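PDB 6QVM: multiheme cytochrome cf from Carboxydothermus ferrireducens DSM 11255, which probably carries electrons through a chain of heme c groups in the S-layer to reduce insoluble extracellular Fe(III). Local coordinates for residues G81-F84 and M85-G88; K129-L132 and A133-L136; L257-S260 and L261-K264; E548-T551 and C552-N556. All coordinates share one frame; numbering follows the deposited sequence.

Contact 1 (G81-F84 and M85-G88); sequences GVLF and MQNG. With HEC (heme c), chain E.
F84 and M85 lie in the last turn of helix 79-86 and help to form the wall of a heme c pocket. The contact is local, made between side chains and backbone groups about one helical turn apart. The F84 ring receives the CBC methyl of the heme over the centre of one face, with CBC 3.4 Å above the ring plane. This is a CH-pi contact. A second heme methyl, CMD, lies at the ring edge in plane, 3.8 Å from F84 CD2. The F84 ring gets there because CG is anti to the backbone N (chi1 171°). M85 reaches out beside it on an extended chain. Its SD is 3.9 Å from CMD of the heme, and its CE is 3.4 Å from the propionate oxygen O2D. M85 also touches another heme c, as does V82, so this turn touches two cofactors. Y27 meets the F84 ring at an inclined angle.

The backbone supports these side chains with helical bonds. M85 N donates to G81 O at 3.0 Å. Q86 N donates to V82 O at 2.8 Å, nearly in line with the carbonyl. The helix ends with Q86; N87 is the first residue to leave it, and G88 follows with a positive phi of 62°, which suits glycine. On a different side of the turn, V82 and Q86 run side by side and point the same way. Q86 NE2 is hydrogen-bonded to S231 of helix 226-233. The other amide atom, Q86 OE1, rests 3.5 Å from V82 CG1.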
loop_
_atom_site.group_PDB
_atom_site.type_symbol
_atom_site.label_atom_id
_atom_site.label_comp_id
_atom_site.label_asym_id
_atom_site.label_seq_id
_atom_site.Cartn_x
_atom_site.Cartn_y
_atom_site.Cartn_z
ATOM N N GLY A 81 6.260 25.437 1.766
ATOM C CA GLY A 81 6.713 24.192 2.375
ATOM C C GLY A 81 6.381 22.980 1.524
ATOM O O GLY A 81 7.200 22.069 1.363
ATOM N N VAL A 82 5.167 22.956 0.968
ATOM C CA VAL A 82 4.771 21.897 0.045
ATOM C C VAL A 82 5.729 21.834 -1.140
ATOM O O VAL A 82 6.294 20.776 -1.448
ATOM C CB VAL A 82 3.321 22.110 -0.421
ATOM C CG1 VAL A 82 3.017 21.214 -1.599
ATOM C CG2 VAL A 82 2.348 21.857 0.717
ATOM N N LEU A 83 5.942 22.971 -1.809
ATOM C CA LEU A 83 6.843 23.012 -2.956
ATOM C C LEU A 83 8.245 22.568 -2.567
ATOM O O LEU A 83 8.892 21.809 -3.297
ATOM C CB LEU A 83 6.876 24.420 -3.549
ATOM C CG LEU A 83 5.546 24.965 -4.072
ATOM C CD1 LEU A 83 5.689 26.424 -4.486
ATOM C CD2 LEU A 83 5.032 24.122 -5.229
ATOM N N PHE A 84 8.740 23.055 -1.427
ATOM C CA PHE A 84 10.030 22.606 -0.917
ATOM C C PHE A 84 10.089 21.084 -0.855
ATOM O O PHE A 84 11.039 20.465 -1.344
ATOM C CB PHE A 84 10.274 23.227 0.464
ATOM C CG PHE A 84 11.481 22.682 1.187
ATOM C CD1 PHE A 84 12.751 23.165 0.912
ATOM C CD2 PHE A 84 11.338 21.709 2.166
ATOM C CE1 PHE A 84 13.853 22.676 1.582
ATOM C CE2 PHE A 84 12.440 21.212 2.836
ATOM C CZ PHE A 84 13.698 21.698 2.545
ATOM N N MET A 85 9.051 20.462 -0.293
ATOM C CA MET A 85 9.073 19.016 -0.115
ATOM C C MET A 85 8.880 18.287 -1.443
ATOM O O MET A 85 9.488 17.236 -1.667
ATOM C CB MET A 85 8.013 18.598 0.898
ATOM C CG MET A 85 8.200 17.187 1.412
ATOM S SD MET A 85 7.175 16.814 2.841
ATOM C CE MET A 85 7.545 15.075 3.076
ATOM N N GLN A 86 8.045 18.825 -2.338
ATOM C CA GLN A 86 7.894 18.227 -3.661
ATOM C C GLN A 86 9.167 18.331 -4.496
ATOM O O GLN A 86 9.371 17.507 -5.396
ATOM C CB GLN A 86 6.734 18.881 -4.412
ATOM C CG GLN A 86 5.386 18.733 -3.734
ATOM C CD GLN A 86 4.240 19.174 -4.614
ATOM O OE1 GLN A 86 4.055 20.364 -4.878
ATOM N NE2 GLN A 86 3.456 18.210 -5.077
ATOM N N ASN A 87 10.019 19.320 -4.216
ATOM C CA ASN A 87 11.257 19.544 -4.952
ATOM C C ASN A 87 12.440 18.796 -4.352
ATOM O O ASN A 87 13.585 19.258 -4.473
ATOM C CB ASN A 87 11.550 21.044 -5.018
ATOM C CG ASN A 87 10.776 21.739 -6.118
ATOM O OD1 ASN A 87 10.299 21.099 -7.058
ATOM N ND2 ASN A 87 10.641 23.053 -6.005
ATOM N N GLY A 88 12.204 17.659 -3.707
ATOM C CA GLY A 88 13.290 16.953 -3.046
ATOM C C GLY A 88 13.922 17.756 -1.931
ATOM O O GLY A 88 15.146 17.725 -1.762
HETATM FE FE HEC E . 9.950 22.399 9.482
HETATM C CHA HEC E . 8.718 19.183 9.526
HETATM C CHB HEC E . 9.693 22.534 12.895
HETATM C CHC HEC E . 11.400 25.526 9.451
HETATM C CHD HEC E . 9.899 22.416 6.011
HETATM N NA HEC E . 9.338 21.103 10.931
HETATM C C1A HEC E . 8.826 19.836 10.732
HETATM C C2A HEC E . 8.429 19.295 12.015
HETATM C C3A HEC E . 8.685 20.231 12.944
HETATM C C4A HEC E . 9.261 21.381 12.280
HETATM C CMA HEC E . 8.432 20.120 14.462
HETATM C CAA HEC E . 7.794 17.898 12.223
HETATM C CBA HEC E . 8.726 16.999 13.030
HETATM C CGA HEC E . 9.821 16.456 12.152
HETATM O O1A HEC E . 10.959 16.283 12.663
HETATM O O2A HEC E . 9.558 16.192 10.950
HETATM N NB HEC E . 10.444 23.777 10.899
HETATM C C1B HEC E . 10.288 23.606 12.262
HETATM C C2B HEC E . 10.856 24.762 12.922
HETATM C C3B HEC E . 11.320 25.600 11.974
HETATM C C4B HEC E . 11.081 24.986 10.681
HETATM C CMB HEC E . 10.855 24.961 14.455
HETATM C CAB HEC E . 12.006 26.972 12.188
HETATM C CBB HEC E . 13.332 26.835 12.971
HETATM N NC HEC E . 10.502 23.725 8.017
HETATM C C1C HEC E . 11.119 24.948 8.227
HETATM C C2C HEC E . 11.423 25.537 6.933
HETATM C C3C HEC E . 11.057 24.655 5.976
HETATM C C4C HEC E . 10.447 23.514 6.646
HETATM C CMC HEC E . 12.172 26.878 6.744
HETATM C CAC HEC E . 11.155 24.804 4.428
HETATM C CBC HEC E . 12.597 25.038 3.918
HETATM N ND HEC E . 9.393 21.020 8.001
HETATM C C1D HEC E . 9.469 21.258 6.628
HETATM C C2D HEC E . 9.024 20.075 5.932
HETATM C C3D HEC E . 8.655 19.073 7.033
HETATM C C4D HEC E . 8.920 19.742 8.281
HETATM C CMD HEC E . 8.942 19.864 4.406
HETATM C CAD HEC E . 8.135 17.634 6.865
HETATM C CBD HEC E . 9.361 16.733 6.742
HETATM C CGD HEC E . 8.954 15.284 6.652
HETATM O O1D HEC E . 8.070 14.852 7.439
HETATM O O2D HEC E . 9.534 14.564 5.796
#

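Contact 2 (K129-L132 and A133-L136); sequences KQRL and AYFL
R131 O takes the hydrogen bond of F135 N at 2.9 Å, and the bond is almost straight at 175°. One residue further along helix 129-139, L136 N donates to L132 O, also at 2.9 Å. Y134 N to Q130 O is longer at 3.1 Å. These are the i to i+4 bonds of an alpha helix in a helical module that is probably the S-layer-binding part of the protein. The charged end of R131 turns to helix 102-113, where its NE forms a salt bridge with E102. Its chain bends at chi3, which brings the guanidinium group back over the next turn. F135 CZ lies over one face of that group, with R131 NH1 3.2 Å from F135 CZ. The two planes are steeply inclined, 75° apart, so this is not a parallel stack. R131 NH2 comes alongside Y134 and lies 3.5 Å from CD2. F135 also packs on V106 of helix 102-113. L132 and L136 both touch F109 of helix 102-113 and A205 of helix 199-212, while A133 meets L171 of helix 165-176. Replacing F135 with an alanine is likely to leave the R131 guanidinium without the ring at its face and to open a gap beside V106. The same F135 ring has R131 O over one face, 3.1 Å above the plane and offset toward the rim.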
loop_
_atom_site.group_PDB
_atom_site.type_symbol
_atom_site.label_atom_id
_atom_site.label_comp_id
_atom_site.label_asym_id
_atom_site.label_seq_id
_atom_site.Cartn_x
_atom_site.Cartn_y
_atom_site.Cartn_z
ATOM N N LYS A 129 10.960 45.544 -18.419
ATOM C CA LYS A 129 9.585 45.981 -18.214
ATOM C C LYS A 129 8.678 45.550 -19.358
ATOM O O LYS A 129 7.493 45.273 -19.139
ATOM C CB LYS A 129 9.563 47.499 -18.040
ATOM C CG LYS A 129 8.240 48.086 -17.581
ATOM C CD LYS A 129 8.499 49.359 -16.800
ATOM C CE LYS A 129 7.231 50.138 -16.524
ATOM N NZ LYS A 129 7.542 51.342 -15.710
ATOM N N GLN A 130 9.210 45.468 -20.578
ATOM C CA GLN A 130 8.355 45.130 -21.708
ATOM C C GLN A 130 8.120 43.627 -21.799
ATOM O O GLN A 130 7.022 43.197 -22.161
ATOM C CB GLN A 130 8.947 45.665 -23.013
ATOM C CG GLN A 130 10.256 45.012 -23.442
ATOM C CD GLN A 130 10.784 45.571 -24.743
ATOM O OE1 GLN A 130 10.106 45.540 -25.769
ATOM N NE2 GLN A 130 11.999 46.104 -24.705
ATOM N N ARG A 131 9.119 42.812 -21.460
ATOM C CA ARG A 131 8.891 41.376 -21.532
ATOM C C ARG A 131 8.199 40.845 -20.284
ATOM O O ARG A 131 7.590 39.772 -20.333
ATOM C CB ARG A 131 10.202 40.641 -21.806
ATOM C CG ARG A 131 10.308 40.255 -23.279
ATOM C CD ARG A 131 11.597 39.586 -23.684
ATOM N NE ARG A 131 11.609 38.137 -23.464
ATOM C CZ ARG A 131 10.802 37.265 -24.072
ATOM N NH1 ARG A 131 10.911 35.968 -23.821
ATOM N NH2 ARG A 131 9.883 37.677 -24.932
ATOM N N LEU A 132 8.263 41.577 -19.170
ATOM C CA LEU A 132 7.374 41.268 -18.056
ATOM C C LEU A 132 5.920 41.463 -18.460
ATOM O O LEU A 132 5.055 40.657 -18.101
ATOM C CB LEU A 132 7.708 42.134 -16.843
ATOM C CG LEU A 132 6.721 42.020 -15.672
ATOM C CD1 LEU A 132 6.751 40.618 -15.072
ATOM C CD2 LEU A 132 6.998 43.073 -14.607
ATOM N N ALA A 133 5.631 42.535 -19.205
ATOM C CA ALA A 133 4.273 42.756 -19.691
ATOM C C ALA A 133 3.847 41.666 -20.666
ATOM O O ALA A 133 2.663 41.315 -20.727
ATOM C CB ALA A 133 4.168 44.132 -20.346
ATOM N N TYR A 134 4.794 41.120 -21.431
ATOM C CA TYR A 134 4.488 40.023 -22.343
ATOM C C TYR A 134 4.204 38.738 -21.575
ATOM O O TYR A 134 3.146 38.118 -21.747
ATOM C CB TYR A 134 5.649 39.833 -23.320
ATOM C CG TYR A 134 5.507 38.658 -24.263
ATOM C CD1 TYR A 134 4.486 38.615 -25.207
ATOM C CD2 TYR A 134 6.417 37.606 -24.230
ATOM C CE1 TYR A 134 4.367 37.546 -26.081
ATOM C CE2 TYR A 134 6.309 36.535 -25.097
ATOM C CZ TYR A 134 5.283 36.510 -26.020
ATOM O OH TYR A 134 5.175 35.442 -26.883
ATOM N N PHE A 135 5.144 38.326 -20.713
ATOM C CA PHE A 135 4.938 37.143 -19.882
ATOM C C PHE A 135 3.639 37.247 -19.096
ATOM O O PHE A 135 2.942 36.246 -18.893
ATOM C CB PHE A 135 6.111 36.948 -18.919
ATOM C CG PHE A 135 7.404 36.623 -19.588
ATOM C CD1 PHE A 135 7.428 35.981 -20.813
ATOM C CD2 PHE A 135 8.602 36.948 -18.981
ATOM C CE1 PHE A 135 8.634 35.677 -21.427
ATOM C CE2 PHE A 135 9.815 36.641 -19.590
ATOM C CZ PHE A 135 9.828 36.007 -20.815
ATOM N N LEU A 136 3.298 38.455 -18.641
ATOM C CA LEU A 136 2.054 38.642 -17.904
ATOM C C LEU A 136 0.836 38.413 -18.788
ATOM O O LEU A 136 -0.201 37.938 -18.310
ATOM C CB LEU A 136 2.009 40.044 -17.301
ATOM C CG LEU A 136 0.890 40.282 -16.292
ATOM C CD1 LEU A 136 1.001 39.312 -15.128
ATOM C CD2 LEU A 136 0.933 41.710 -15.803
#

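Contact 3 (L257-S260 and L261-K264); sequences LLWS and LNDK
The indole of W259 and the amide of N262 lie side by side, pointing the same way, with their planes only 7° apart. N262 ND2 approaches the benzo part of the indole obliquely, 3.5 Å from CZ3. L257 CB sits over one face of the indole, 3.7 Å above the plane and offset toward the rim. The ring of W301, on strand 300-303, also meets W259, at an inclined angle. N262 reaches the indole because its CG is anti to the backbone N (chi1 -166°).

The backbone makes a short 3-10 turn here. L261 N donates to L258 O at 3.0 Å, and N262 N donates to W259 O at 2.8 Å. Both donors lie well above the carbonyl planes. L258 CB and L261 CG add a loose apolar contact of 4.1 Å. N262 OD1 accepts from K264 N at 3.2 Å, which makes an Asx turn. D263 is hydrogen-bonded to Y292 of strand 292-295.

The two ends of the N262 amide thus do different work. The oxygen is used by the backbone that follows, which fixes the rotation of the amide and holds its nitrogen beside the indole, so that the side chain links two successive turns of a surface loop.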
loop_
_atom_site.group_PDB
_atom_site.type_symbol
_atom_site.label_atom_id
_atom_site.label_comp_id
_atom_site.label_asym_id
_atom_site.label_seq_id
_atom_site.Cartn_x
_atom_site.Cartn_y
_atom_site.Cartn_z
ATOM N N LEU A 257 -0.267 -5.035 -29.232
ATOM C CA LEU A 257 -1.518 -5.777 -29.226
ATOM C C LEU A 257 -1.844 -6.386 -30.582
ATOM O O LEU A 257 -2.804 -7.157 -30.680
ATOM C CB LEU A 257 -2.662 -4.872 -28.767
ATOM C CG LEU A 257 -2.462 -4.378 -27.336
ATOM C CD1 LEU A 257 -3.621 -3.514 -26.865
ATOM C CD2 LEU A 257 -2.248 -5.571 -26.420
ATOM N N LEU A 258 -1.063 -6.061 -31.613
ATOM C CA LEU A 258 -1.231 -6.606 -32.958
ATOM C C LEU A 258 -2.672 -6.424 -33.436
ATOM O O LEU A 258 -3.382 -7.378 -33.747
ATOM C CB LEU A 258 -0.799 -8.074 -32.998
ATOM C CG LEU A 258 0.597 -8.321 -32.419
ATOM C CD1 LEU A 258 0.960 -9.794 -32.471
ATOM C CD2 LEU A 258 1.636 -7.468 -33.137
ATOM N N TRP A 259 -3.094 -5.157 -33.471
ATOM C CA TRP A 259 -4.494 -4.829 -33.730
ATOM C C TRP A 259 -4.960 -5.303 -35.100
ATOM O O TRP A 259 -6.134 -5.658 -35.262
ATOM C CB TRP A 259 -4.708 -3.322 -33.599
ATOM C CG TRP A 259 -4.877 -2.863 -32.184
ATOM C CD1 TRP A 259 -3.981 -2.156 -31.442
ATOM C CD2 TRP A 259 -6.005 -3.101 -31.333
ATOM N NE1 TRP A 259 -4.483 -1.930 -30.184
ATOM C CE2 TRP A 259 -5.726 -2.498 -30.092
ATOM C CE3 TRP A 259 -7.224 -3.763 -31.503
ATOM C CZ2 TRP A 259 -6.627 -2.533 -29.028
ATOM C CZ3 TRP A 259 -8.114 -3.798 -30.447
ATOM C CH2 TRP A 259 -7.813 -3.182 -29.226
ATOM N N SER A 260 -4.063 -5.329 -36.092
ATOM C CA SER A 260 -4.466 -5.768 -37.424
ATOM C C SER A 260 -4.888 -7.229 -37.447
ATOM O O SER A 260 -5.528 -7.659 -38.409
ATOM C CB SER A 260 -3.338 -5.543 -38.425
ATOM O OG SER A 260 -2.187 -6.280 -38.066
ATOM N N LEU A 261 -4.556 -7.997 -36.414
ATOM C CA LEU A 261 -5.034 -9.364 -36.267
ATOM C C LEU A 261 -6.397 -9.439 -35.585
ATOM O O LEU A 261 -6.945 -10.538 -35.444
ATOM C CB LEU A 261 -4.020 -10.201 -35.470
ATOM C CG LEU A 261 -2.555 -10.259 -35.923
ATOM C CD1 LEU A 261 -1.868 -11.467 -35.292
ATOM C CD2 LEU A 261 -2.434 -10.302 -37.441
ATOM N N ASN A 262 -6.939 -8.306 -35.136
ATOM C CA ASN A 262 -8.238 -8.257 -34.468
ATOM C C ASN A 262 -9.281 -7.830 -35.497
ATOM O O ASN A 262 -9.265 -6.688 -35.969
ATOM C CB ASN A 262 -8.208 -7.299 -33.278
ATOM C CG ASN A 262 -9.405 -7.470 -32.362
ATOM O OD1 ASN A 262 -10.449 -7.974 -32.771
ATOM N ND2 ASN A 262 -9.253 -7.055 -31.110
ATOM N N ASP A 263 -10.176 -8.752 -35.851
ATOM C CA ASP A 263 -11.163 -8.521 -36.897
ATOM C C ASP A 263 -12.514 -8.039 -36.367
ATOM O O ASP A 263 -13.358 -7.624 -37.166
ATOM C CB ASP A 263 -11.365 -9.801 -37.718
ATOM C CG ASP A 263 -11.572 -11.019 -36.844
ATOM O OD1 ASP A 263 -11.130 -10.994 -35.677
ATOM O OD2 ASP A 263 -12.185 -11.998 -37.318
ATOM N N LYS A 264 -12.742 -8.076 -35.055
ATOM C CA LYS A 264 -14.005 -7.618 -34.492
ATOM C C LYS A 264 -13.958 -6.193 -33.958
ATOM O O LYS A 264 -14.973 -5.489 -34.041
ATOM C CB LYS A 264 -14.460 -8.558 -33.373
ATOM C CG LYS A 264 -14.592 -10.013 -33.821
ATOM C CD LYS A 264 -15.742 -10.737 -33.157
ATOM C CE LYS A 264 -15.675 -12.229 -33.457
ATOM N NZ LYS A 264 -16.864 -12.955 -32.934
#

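Contact 4 (E548-T551 and C552-N556); sequences ECVT and CHMPN. With HEC (heme c), chain N.
H553 N donates to C549 O at 3.0 Å and M554 N to V550 O at 2.9 Å, so the chain makes a single helical turn before M554 leaves the helix. Three side chains of this turn hold one heme c. C549 SG is covalently bound to CAB at 1.8 Å, and C552 SG to CAC at 1.9 Å. H553 NE2 binds the heme iron at 2.0 Å. H659 supplies the other axial nitrogen, so the iron is bis-histidine ligated. H553 ND1 is hydrogen-bonded to F561 O, which limits rotation of the imidazole. C549 O lies at the edge of that ring, in its plane. T551 takes no part in the heme bonds and instead secures the start of the turn. Its OG1, beside its own backbone N (chi1 -47°), accepts from E548 N at 2.8 Å. With a valine in place of T551, E548 N would probably lose this acceptor and the entry to the turn would be less firmly set. On another side, V550 CG1 meets M554 SD at 3.9 Å, and the two side chains cross at a slant. Both also touch neighbouring hemes, while T551 and C552 touch a further one. The arrangement is the CXXCH heme-binding motif of c-type cytochromes, here C549-V550-T551-C552-H553, set among closely spaced hemes of a multiheme chain.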
loop_
_atom_site.group_PDB
_atom_site.type_symbol
_atom_site.label_atom_id
_atom_site.label_comp_id
_atom_site.label_asym_id
_atom_site.label_seq_id
_atom_site.Cartn_x
_atom_site.Cartn_y
_atom_site.Cartn_z
ATOM N N GLU A 548 5.788 -27.295 -1.170
ATOM C CA GLU A 548 5.907 -26.194 -0.230
ATOM C C GLU A 548 4.730 -26.232 0.731
ATOM O O GLU A 548 3.732 -26.918 0.495
ATOM C CB GLU A 548 5.944 -24.846 -0.952
ATOM C CG GLU A 548 7.118 -24.666 -1.897
ATOM C CD GLU A 548 7.159 -23.277 -2.496
ATOM O OE1 GLU A 548 7.946 -22.442 -2.000
ATOM O OE2 GLU A 548 6.382 -23.015 -3.439
ATOM N N CYS A 549 4.861 -25.476 1.826
ATOM C CA CYS A 549 3.744 -25.312 2.749
ATOM C C CYS A 549 2.487 -24.897 1.998
ATOM O O CYS A 549 1.405 -25.450 2.221
ATOM C CB CYS A 549 4.078 -24.278 3.825
ATOM S SG CYS A 549 5.735 -24.393 4.511
ATOM N N VAL A 550 2.622 -23.935 1.081
ATOM C CA VAL A 550 1.481 -23.413 0.349
ATOM C C VAL A 550 0.886 -24.432 -0.615
ATOM O O VAL A 550 -0.284 -24.302 -0.994
ATOM C CB VAL A 550 1.902 -22.136 -0.402
ATOM C CG1 VAL A 550 2.258 -21.031 0.573
ATOM C CG2 VAL A 550 3.087 -22.428 -1.318
ATOM N N THR A 551 1.653 -25.446 -1.024
ATOM C CA THR A 551 1.116 -26.447 -1.940
ATOM C C THR A 551 -0.097 -27.138 -1.333
ATOM O O THR A 551 -1.125 -27.317 -1.997
ATOM C CB THR A 551 2.194 -27.476 -2.292
ATOM O OG1 THR A 551 3.411 -26.805 -2.643
ATOM C CG2 THR A 551 1.759 -28.350 -3.473
ATOM N N CYS A 552 0.007 -27.539 -0.069
ATOM C CA CYS A 552 -1.076 -28.254 0.596
ATOM C C CYS A 552 -2.020 -27.320 1.346
ATOM O O CYS A 552 -3.232 -27.552 1.377
ATOM C CB CYS A 552 -0.510 -29.295 1.569
ATOM S SG CYS A 552 0.466 -30.611 0.804
ATOM N N HIS A 553 -1.490 -26.265 1.956
ATOM C CA HIS A 553 -2.310 -25.388 2.782
ATOM C C HIS A 553 -2.963 -24.255 2.009
ATOM O O HIS A 553 -3.939 -23.678 2.500
ATOM C CB HIS A 553 -1.476 -24.793 3.921
ATOM C CG HIS A 553 -1.102 -25.778 4.982
ATOM N ND1 HIS A 553 -1.947 -26.112 6.020
ATOM C CD2 HIS A 553 0.036 -26.486 5.180
ATOM C CE1 HIS A 553 -1.348 -26.990 6.806
ATOM N NE2 HIS A 553 -0.147 -27.236 6.316
ATOM N N MET A 554 -2.453 -23.902 0.831
ATOM C CA MET A 554 -3.015 -22.799 0.049
ATOM C C MET A 554 -3.164 -23.190 -1.421
ATOM O O MET A 554 -2.586 -22.552 -2.304
ATOM C CB MET A 554 -2.151 -21.544 0.193
ATOM C CG MET A 554 -1.905 -21.089 1.624
ATOM S SD MET A 554 -1.118 -19.466 1.667
ATOM C CE MET A 554 -2.473 -18.420 1.140
ATOM N N PRO A 555 -3.957 -24.223 -1.724
ATOM C CA PRO A 555 -4.167 -24.577 -3.132
ATOM C C PRO A 555 -4.951 -23.487 -3.838
ATOM O O PRO A 555 -5.909 -22.937 -3.292
ATOM C CB PRO A 555 -4.964 -25.885 -3.061
ATOM C CG PRO A 555 -4.752 -26.388 -1.664
ATOM C CD PRO A 555 -4.675 -25.147 -0.832
ATOM N N ASN A 556 -4.515 -23.164 -5.055
ATOM C CA ASN A 556 -5.149 -22.138 -5.883
ATOM C C ASN A 556 -5.212 -20.783 -5.176
ATOM O O ASN A 556 -6.104 -19.975 -5.441
ATOM C CB ASN A 556 -6.547 -22.583 -6.323
ATOM C CG ASN A 556 -6.512 -23.846 -7.158
ATOM O OD1 ASN A 556 -5.734 -23.957 -8.105
ATOM N ND2 ASN A 556 -7.351 -24.812 -6.804
HETATM FE FE HEC N . 1.027 -28.609 7.056
HETATM C CHA HEC N . -1.215 -29.494 9.468
HETATM C CHB HEC N . 2.005 -25.884 9.015
HETATM C CHC HEC N . 3.540 -27.927 4.888
HETATM C CHD HEC N . -0.201 -31.035 4.902
HETATM N NA HEC N . 0.506 -27.821 8.874
HETATM C C1A HEC N . -0.463 -28.356 9.700
HETATM C C2A HEC N . -0.555 -27.512 10.876
HETATM C C3A HEC N . 0.324 -26.517 10.752
HETATM C C4A HEC N . 1.009 -26.693 9.495
HETATM C CMA HEC N . 0.547 -25.383 11.772
HETATM C CAA HEC N . -1.512 -27.734 12.061
HETATM C CBA HEC N . -2.861 -27.222 11.600
HETATM C CGA HEC N . -3.935 -27.808 12.465
HETATM O O1A HEC N . -4.907 -28.376 11.905
HETATM O O2A HEC N . -3.820 -27.705 13.713
HETATM N NB HEC N . 2.483 -27.149 6.961
HETATM C C1B HEC N . 2.772 -26.190 7.916
HETATM C C2B HEC N . 4.028 -25.562 7.563
HETATM C C3B HEC N . 4.454 -26.117 6.407
HETATM C C4B HEC N . 3.485 -27.131 6.013
HETATM C CMB HEC N . 4.682 -24.416 8.372
HETATM C CAB HEC N . 5.745 -25.775 5.622
HETATM C CBB HEC N . 7.008 -26.077 6.460
HETATM N NC HEC N . 1.533 -29.330 5.231
HETATM C C1C HEC N . 2.635 -28.901 4.513
HETATM C C2C HEC N . 2.703 -29.665 3.282
HETATM C C3C HEC N . 1.694 -30.560 3.290
HETATM C C4C HEC N . 0.929 -30.346 4.510
HETATM C CMC HEC N . 3.821 -29.524 2.224
HETATM C CAC HEC N . 1.345 -31.605 2.194
HETATM C CBC HEC N . 2.471 -32.650 2.036
HETATM N ND HEC N . -0.480 -30.048 7.162
HETATM C C1D HEC N . -0.799 -30.946 6.144
HETATM C C2D HEC N . -1.873 -31.790 6.606
HETATM C C3D HEC N . -2.203 -31.315 8.028
HETATM C C4D HEC N . -1.278 -30.229 8.295
HETATM C CMD HEC N . -2.557 -32.928 5.824
HETATM C CAD HEC N . -3.288 -31.902 8.958
HETATM C CBD HEC N . -4.305 -30.807 9.262
HETATM C CGD HEC N . -5.705 -31.292 8.980
HETATM O O1D HEC N . -6.462 -30.555 8.289
HETATM O O2D HEC N . -6.065 -32.411 9.438
#

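From the N terminus the contacts come in series, and none nests in or crosses another. Each is local and closes a single turn. Contact 1 ends helix 79-86 beside the N-terminal hemes. Contact 2 follows in helix 129-139, in a helical module without nearby heme; the nearest atoms of contacts 1 and 2 are about 17 Å apart. Contact 3 belongs to the loop between strands 247-248 and 270-275 and packs on the five-stranded antiparallel sheet. Contact 4 lies further along, at a heme-binding turn on the opposite side of the chain's centre from contacts 1 and 2. Contacts 2 and 4 have centres 70 Å apart. Contacts 1 and 4 alone touch heme.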